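Local coordinates for Alpha/beta hydrolase fold protein (Ochrobactrum, PDB 4G9E) that probably hydrolyses the lactone ring of N-acyl homoserine lactones, the acylated signal molecules of bacteria, using an alpha/beta-hydrolase fold, at residues A[6-11]-A[15-20]; A[38-43]-A[54-59]; A[110-115]-A[207-212]. One frame throughout, in Å; residues are numbered along the deposited sequence.

How the contacts relate
From the N terminus, contact 1 closes first, folding strand 4-10 back on strand 13-19 as a tight hairpin at one edge of the sheet. Contact 2 follows in series: the chain leaves strand 24-30, forms the turn and helix at 38-43, and returns as strand 52-57, which lies beside strand 13-19. The two contacts therefore touch, through the Arg18 to Asp58 salt bridge and the Arg18 O to Ala56 N pair. Contact 3 opens only after both are complete and closes a far longer loop, bringing the end of helix 103-111 to the entrance of strand 211-216. It touches neither of the others, although all three reach one sheet.

Contact 1: residues A[6-11]-A[15-20]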
# COMPACT_ATOMS: atom_id res chain seq x y z
N HIS A 6 -8.21 -2.49 -17.22
CA HIS A 6 -9.19 -1.53 -17.71
C HIS A 6 -9.05 -0.21 -16.97
O HIS A 6 -8.38 -0.13 -15.95
CB HIS A 6 -10.61 -2.11 -17.65
CG HIS A 6 -11.10 -2.39 -16.26
ND1 HIS A 6 -10.57 -3.39 -15.46
CD2 HIS A 6 -12.10 -1.83 -15.54
CE1 HIS A 6 -11.21 -3.41 -14.31
NE2 HIS A 6 -12.14 -2.48 -14.33
N GLU A 7 -9.66 0.84 -17.51
CA GLU A 7 -9.51 2.17 -16.94
C GLU A 7 -10.86 2.73 -16.51
O GLU A 7 -11.88 2.52 -17.17
CB GLU A 7 -8.82 3.10 -17.94
CG GLU A 7 -7.39 2.66 -18.22
CD GLU A 7 -6.78 3.33 -19.42
OE1 GLU A 7 -7.50 4.04 -20.16
OE2 GLU A 7 -5.56 3.15 -19.63
N LEU A 8 -10.85 3.42 -15.37
CA LEU A 8 -12.05 4.04 -14.83
C LEU A 8 -11.95 5.55 -14.90
O LEU A 8 -10.92 6.12 -14.56
CB LEU A 8 -12.23 3.64 -13.37
CG LEU A 8 -12.43 2.16 -13.05
CD1 LEU A 8 -12.49 1.95 -11.54
CD2 LEU A 8 -13.68 1.63 -13.73
N GLU A 9 -13.03 6.19 -15.33
CA GLU A 9 -13.12 7.64 -15.26
C GLU A 9 -13.65 8.01 -13.88
O GLU A 9 -14.83 7.79 -13.58
CB GLU A 9 -14.02 8.19 -16.36
CG GLU A 9 -13.44 8.04 -17.76
CD GLU A 9 -12.20 8.90 -17.98
OE1 GLU A 9 -11.92 9.78 -17.14
OE2 GLU A 9 -11.51 8.69 -19.00
N THR A 10 -12.79 8.57 -13.04
CA THR A 10 -13.19 8.94 -11.69
C THR A 10 -13.08 10.43 -11.50
O THR A 10 -12.55 11.15 -12.36
CB THR A 10 -12.31 8.26 -10.61
OG1 THR A 10 -11.05 8.93 -10.50
CG2 THR A 10 -12.10 6.77 -10.92
N SER A 11 -13.56 10.91 -10.36
CA SER A 11 -13.48 12.33 -10.05
C SER A 11 -12.04 12.80 -9.88
O SER A 11 -11.79 14.01 -9.90
CB SER A 11 -14.30 12.67 -8.80
OG SER A 11 -13.71 12.14 -7.63
N ILE A 15 -8.24 6.24 -13.82
CA ILE A 15 -7.47 5.33 -13.00
C ILE A 15 -7.37 3.95 -13.65
O ILE A 15 -8.37 3.34 -14.02
CB ILE A 15 -8.02 5.24 -11.56
CG1 ILE A 15 -7.83 6.59 -10.86
CG2 ILE A 15 -7.34 4.12 -10.79
CD1 ILE A 15 -8.40 6.64 -9.46
N ALA A 16 -6.13 3.48 -13.79
CA ALA A 16 -5.86 2.17 -14.36
C ALA A 16 -6.10 1.09 -13.30
O ALA A 16 -5.70 1.26 -12.14
CB ALA A 16 -4.44 2.10 -14.86
N VAL A 17 -6.73 -0.01 -13.70
CA VAL A 17 -7.05 -1.11 -12.79
C VAL A 17 -6.66 -2.44 -13.41
O VAL A 17 -7.00 -2.72 -14.55
CB VAL A 17 -8.56 -1.15 -12.47
CG1 VAL A 17 -8.88 -2.29 -11.52
CG2 VAL A 17 -9.03 0.18 -11.89
N ARG A 18 -5.93 -3.26 -12.65
CA ARG A 18 -5.61 -4.62 -13.06
C ARG A 18 -6.37 -5.56 -12.16
O ARG A 18 -6.40 -5.36 -10.95
CB ARG A 18 -4.12 -4.90 -12.87
CG ARG A 18 -3.22 -4.03 -13.71
CD ARG A 18 -1.79 -4.08 -13.20
NE ARG A 18 -1.02 -2.99 -13.80
CZ ARG A 18 -1.06 -1.74 -13.36
NH1 ARG A 18 -1.82 -1.41 -12.32
NH2 ARG A 18 -0.34 -0.81 -13.97
N GLU A 19 -6.98 -6.59 -12.74
CA GLU A 19 -7.69 -7.58 -11.95
C GLU A 19 -7.32 -8.98 -12.40
O GLU A 19 -7.24 -9.27 -13.60
CB GLU A 19 -9.20 -7.42 -12.08
CG GLU A 19 -9.73 -6.09 -11.62
CD GLU A 19 -11.24 -6.01 -11.66
OE1 GLU A 19 -11.91 -6.94 -11.17
OE2 GLU A 19 -11.78 -5.01 -12.19
N SER A 20 -7.11 -9.87 -11.43
CA SER A 20 -6.98 -11.28 -11.74
C SER A 20 -8.37 -11.88 -11.98
O SER A 20 -9.39 -11.23 -11.74
CB SER A 20 -6.28 -12.01 -10.60
OG SER A 20 -7.15 -12.18 -9.50
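The N-terminal beta hairpin that edges the sheet of this alpha/beta hydrolase pairs His6 with Val17 and Leu8 with Ile15, each an antiparallel hydrogen-bonded pair. His6 N gives to Val17 O at 2.9 Å, and Val17 N gives back to His6 O at 2.8 Å. Leu8 and Ile15 exchange a matching pair, N to O in both directions, at 2.8 Å. Between these rungs Glu7 faces Ala16 as a non-hydrogen-bonded pair, where Glu7 CA comes to 3.3 Å from Ile15 O in a CA-H...O contact.

On the face carrying His6, Leu8, Ile15 and Val17, the imidazole folds back over its partner: CG sits between the backbone N and the carbonyl carbon (chi1 64°), and Val17 CB lies over one ring face in a CH-pi contact, 4.2 Å from the ring centroid. Glu19 approaches the ring edge, but the ring is probably modelled turned over, leaving that pairing doubtful; Glu19 OE1 is bound to Arg53. An alanine in place of His6 removes the ring over Val17 CB, which would probably leave a gap beside Val17 on this face. Next along this face, Leu8 CD1 meets Val17 CG2 at 3.9 Å.

Contact 2: residues A[38-43]-A[54-59]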
# COMPACT_ATOMS: atom_id res chain seq x y z
N ALA A 38 1.34 -2.65 -11.05
CA ALA A 38 2.11 -3.64 -11.80
C ALA A 38 3.16 -4.34 -10.92
O ALA A 38 3.58 -5.45 -11.22
CB ALA A 38 2.77 -2.99 -13.01
N ILE A 39 3.56 -3.68 -9.84
CA ILE A 39 4.56 -4.22 -8.92
C ILE A 39 4.07 -5.51 -8.25
O ILE A 39 4.86 -6.31 -7.76
CB ILE A 39 4.96 -3.17 -7.83
CG1 ILE A 39 6.35 -3.46 -7.25
CG2 ILE A 39 3.92 -3.08 -6.73
CD1 ILE A 39 7.49 -3.21 -8.21
N PHE A 40 2.75 -5.71 -8.25
CA PHE A 40 2.14 -6.87 -7.61
C PHE A 40 1.96 -8.05 -8.55
O PHE A 40 1.19 -8.97 -8.27
CB PHE A 40 0.81 -6.48 -6.97
CG PHE A 40 0.95 -5.44 -5.90
CD1 PHE A 40 1.84 -5.62 -4.85
CD2 PHE A 40 0.20 -4.27 -5.94
CE1 PHE A 40 1.98 -4.67 -3.85
CE2 PHE A 40 0.33 -3.31 -4.94
CZ PHE A 40 1.22 -3.50 -3.90
N ALA A 41 2.69 -8.05 -9.66
CA ALA A 41 2.71 -9.18 -10.58
C ALA A 41 2.78 -10.55 -9.88
O ALA A 41 2.07 -11.47 -10.28
CB ALA A 41 3.85 -9.04 -11.58
N PRO A 42 3.63 -10.71 -8.85
CA PRO A 42 3.71 -12.06 -8.26
C PRO A 42 2.37 -12.53 -7.67
O PRO A 42 2.06 -13.72 -7.72
CB PRO A 42 4.75 -11.90 -7.14
CG PRO A 42 5.60 -10.75 -7.59
CD PRO A 42 4.66 -9.81 -8.30
N GLN A 43 1.60 -11.60 -7.11
CA GLN A 43 0.30 -11.92 -6.55
C GLN A 43 -0.76 -12.00 -7.64
O GLN A 43 -1.55 -12.94 -7.67
CB GLN A 43 -0.08 -10.92 -5.47
CG GLN A 43 0.72 -11.09 -4.19
CD GLN A 43 2.17 -10.66 -4.33
OE1 GLN A 43 2.45 -9.61 -4.89
NE2 GLN A 43 3.08 -11.48 -3.83
N VAL A 54 -7.85 -10.43 -7.20
CA VAL A 54 -6.87 -9.41 -6.85
C VAL A 54 -7.07 -8.18 -7.73
O VAL A 54 -7.13 -8.30 -8.95
CB VAL A 54 -5.44 -9.95 -7.01
CG1 VAL A 54 -4.41 -8.85 -6.77
CG2 VAL A 54 -5.21 -11.12 -6.05
N ILE A 55 -7.18 -7.02 -7.09
CA ILE A 55 -7.42 -5.75 -7.76
C ILE A 55 -6.25 -4.84 -7.42
O ILE A 55 -6.02 -4.55 -6.25
CB ILE A 55 -8.73 -5.13 -7.25
CG1 ILE A 55 -9.89 -6.10 -7.47
CG2 ILE A 55 -8.98 -3.79 -7.92
CD1 ILE A 55 -11.14 -5.78 -6.68
N ALA A 56 -5.51 -4.41 -8.44
CA ALA A 56 -4.28 -3.64 -8.25
C ALA A 56 -4.31 -2.39 -9.12
O ALA A 56 -3.85 -2.42 -10.26
CB ALA A 56 -3.05 -4.48 -8.57
N PRO A 57 -4.88 -1.30 -8.60
CA PRO A 57 -4.97 -0.06 -9.38
C PRO A 57 -3.68 0.74 -9.34
O PRO A 57 -2.76 0.42 -8.60
CB PRO A 57 -6.07 0.74 -8.67
CG PRO A 57 -6.64 -0.14 -7.63
CD PRO A 57 -5.62 -1.20 -7.33
N ASP A 58 -3.63 1.78 -10.16
CA ASP A 58 -2.58 2.77 -10.07
C ASP A 58 -3.16 4.04 -9.45
O ASP A 58 -4.19 4.55 -9.90
CB ASP A 58 -2.01 3.09 -11.45
CG ASP A 58 -1.25 1.92 -12.05
OD1 ASP A 58 -0.78 1.06 -11.28
OD2 ASP A 58 -1.11 1.85 -13.29
N LEU A 59 -2.51 4.54 -8.41
CA LEU A 59 -2.92 5.81 -7.83
C LEU A 59 -2.85 6.93 -8.86
O LEU A 59 -2.03 6.88 -9.78
CB LEU A 59 -2.03 6.19 -6.65
CG LEU A 59 -2.02 5.25 -5.44
CD1 LEU A 59 -0.98 5.70 -4.44
CD2 LEU A 59 -3.41 5.14 -4.81
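Phe40 and Ala56 bring the two backbones nearest, with CA atoms 7.2 Å apart, and Gln43 and Val54 follow at 7.6 Å. Segment 38-43 runs from a 3-10 turn through Phe40, at the N-cap position, into helix 41-45; segment 54-59 is the end of strand 52-57 and the loop beyond it. Helix and strand belong to the layered alpha/beta-hydrolase fold, the helix packing over the sheet.

The closest side-chain meeting is edge-on: Phe40 CD2 stands 4.2 Å from Ala56 CB, which lies near the plane of the ring. A chi1 of -61° sets CG anti to the carbonyl carbon, dropping the ring from the turn toward the strand. Over the centre of one ring face sits the neighbouring Ile39 CG2, 3.6 Å above the plane. Farther along, in the helix, Gln43 O comes to 4.4 Å from Val54 CG2, while the Gln43 amide turns away and gives NE2 to Asp259 and to Phe251 O. Met29 of strand 24-30 touches Phe40, Gln43 and Val54. Asp58 approaches Ala38, but its carboxylate serves others: OD1 takes Gly37 N and Ser36 OG, OD2 takes Lys64 N and the Arg18 salt bridge.

The Phe40 side chain is about 10 Å from the bound N-butanoyl-L-homoserine, too far to touch it. Across the two segments the meeting is light, its one apolar side-chain contact being Phe40 with Ala56, whereas Gln43 NE2 and both Asp58 carboxylate oxygens find partners outside the two segments and tie each segment to other parts of the fold.

Contact 3: residues A[110-115]-A[207-212]; sequences EMIARY and AQLPIA
The C-terminal part of helix 103-111 and the turn that follows pass the loop that leads from helix 200-206 into strand 211-216, nearest at Ile112 and Ala207, whose CA atoms are 7.7 Å apart. The first segment is helical in its opening residues and then turns without regular bonding; the second is loop until the strand begins.

Ile112 carries the contact on its side, with CD1 making the nearest approaches. Ile112 sends CD1 forward on an extended chain, with CG1 anti to the carbonyl carbon (chi1 -66°) and CD1 carried straight on from it. It meets three methyls in turn: Leu209 CD2 at 4.0 Å, Ala207 CB at 4.2 Å and Ile211 CD1 at 4.2 Å. These three lie close together, with Ala207 CB 3.8 Å from Leu209 CD2, so that Ile112 CD1 rests on a small triangle of carbon. Ile203 of helix 200-206 also touches Ile112, and Leu209 leans on Met118.

The turn that presents Ile112 is held from within. Arg114 N bonds to Met111 O, and Tyr115 N reaches the same oxygen in a weak bond. Arg114, its chain extended, reaches back along the turn and gives NH1 to Glu110 O at 2.8 Å; the oxygen lies in the guanidinium plane, but the donor stands 37° out of the carbonyl plane. Arg114 NE forms a salt bridge with Asp82, and Tyr115 OH is bound to Ile93 O and Ala96 N.

The hydrogen bonds of Arg114 and Tyr115 thus stay within the turn or go to helix 77-91 and the chain after it, and the Glu110 carboxylate is held by Gly198 and Gln200, while the joint to 207-212 rests on apolar contact between aliphatic side chains. Such a joint sets few demands on direction, and it seats the helix end beside the entrance of an inner strand of the hydrolase sheet.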
# COMPACT_ATOMS: atom_id res chain seq x y z
N GLU A 110 -6.20 5.15 6.25
CA GLU A 110 -7.18 6.21 6.01
C GLU A 110 -8.48 5.66 5.37
O GLU A 110 -9.52 6.29 5.48
CB GLU A 110 -6.58 7.35 5.20
CG GLU A 110 -5.36 8.02 5.84
CD GLU A 110 -5.66 8.73 7.15
OE1 GLU A 110 -6.83 9.11 7.39
OE2 GLU A 110 -4.72 8.92 7.95
N MET A 111 -8.42 4.49 4.75
CA MET A 111 -9.62 3.88 4.19
C MET A 111 -10.52 3.26 5.25
O MET A 111 -11.69 3.02 4.98
CB MET A 111 -9.30 2.84 3.13
CG MET A 111 -8.85 3.41 1.82
SD MET A 111 -8.54 2.14 0.57
CE MET A 111 -10.20 1.61 0.17
N ILE A 112 -10.00 2.99 6.44
CA ILE A 112 -10.80 2.32 7.45
C ILE A 112 -12.10 3.09 7.70
O ILE A 112 -13.18 2.50 7.77
CB ILE A 112 -10.01 2.07 8.75
CG1 ILE A 112 -8.88 1.07 8.49
CG2 ILE A 112 -10.92 1.59 9.87
CD1 ILE A 112 -7.92 0.92 9.65
N ALA A 113 -12.01 4.41 7.80
CA ALA A 113 -13.19 5.22 8.07
C ALA A 113 -14.12 5.36 6.86
O ALA A 113 -15.30 5.64 7.01
CB ALA A 113 -12.77 6.59 8.53
N ARG A 114 -13.57 5.19 5.67
CA ARG A 114 -14.27 5.46 4.42
C ARG A 114 -14.88 4.22 3.78
O ARG A 114 -15.75 4.34 2.92
CB ARG A 114 -13.30 6.10 3.42
CG ARG A 114 -12.80 7.46 3.87
CD ARG A 114 -11.70 7.99 2.94
NE ARG A 114 -11.45 9.39 3.22
CZ ARG A 114 -10.66 9.85 4.18
NH1 ARG A 114 -9.99 9.01 4.96
NH2 ARG A 114 -10.54 11.16 4.37
N TYR A 115 -14.41 3.05 4.19
CA TYR A 115 -14.70 1.78 3.53
C TYR A 115 -15.07 0.79 4.63
O TYR A 115 -14.29 -0.09 4.99
CB TYR A 115 -13.47 1.34 2.75
CG TYR A 115 -13.67 0.19 1.78
CD1 TYR A 115 -14.48 0.32 0.66
CD2 TYR A 115 -13.03 -1.03 1.98
CE1 TYR A 115 -14.67 -0.73 -0.23
CE2 TYR A 115 -13.21 -2.08 1.09
CZ TYR A 115 -14.02 -1.93 -0.01
OH TYR A 115 -14.18 -2.98 -0.88
N ALA A 207 -9.29 0.73 15.82
CA ALA A 207 -9.95 -0.04 14.77
C ALA A 207 -10.26 -1.47 15.22
O ALA A 207 -9.41 -2.14 15.81
CB ALA A 207 -9.09 -0.06 13.52
N GLN A 208 -11.46 -1.92 14.93
CA GLN A 208 -11.90 -3.27 15.35
C GLN A 208 -11.57 -4.36 14.32
O GLN A 208 -11.52 -5.54 14.66
CB GLN A 208 -13.41 -3.27 15.61
CG GLN A 208 -13.84 -2.21 16.61
CD GLN A 208 -13.22 -2.54 17.88
OE1 GLN A 208 -12.16 -2.05 18.26
NE2 GLN A 208 -13.82 -3.48 18.54
N LEU A 209 -11.43 -3.97 13.06
CA LEU A 209 -11.16 -4.98 12.03
C LEU A 209 -9.77 -5.58 12.21
O LEU A 209 -8.89 -4.97 12.82
CB LEU A 209 -11.32 -4.41 10.61
CG LEU A 209 -10.10 -3.78 9.94
CD1 LEU A 209 -10.39 -3.44 8.48
CD2 LEU A 209 -9.64 -2.54 10.70
N PRO A 210 -9.56 -6.79 11.70
CA PRO A 210 -8.22 -7.37 11.80
C PRO A 210 -7.21 -6.54 11.01
O PRO A 210 -7.44 -6.23 9.84
CB PRO A 210 -8.38 -8.75 11.15
CG PRO A 210 -9.84 -9.04 11.20
CD PRO A 210 -10.51 -7.71 11.04
N ILE A 211 -6.10 -6.21 11.66
CA ILE A 211 -4.98 -5.58 10.98
C ILE A 211 -3.77 -6.49 11.09
O ILE A 211 -3.36 -6.87 12.19
CB ILE A 211 -4.66 -4.17 11.54
CG1 ILE A 211 -5.85 -3.23 11.30
CG2 ILE A 211 -3.41 -3.64 10.86
CD1 ILE A 211 -5.69 -1.84 11.91
N ALA A 212 -3.22 -6.86 9.93
CA ALA A 212 -2.03 -7.69 9.86
C ALA A 212 -0.84 -6.81 9.52
O ALA A 212 -0.95 -5.88 8.72
CB ALA A 212 -2.20 -8.76 8.80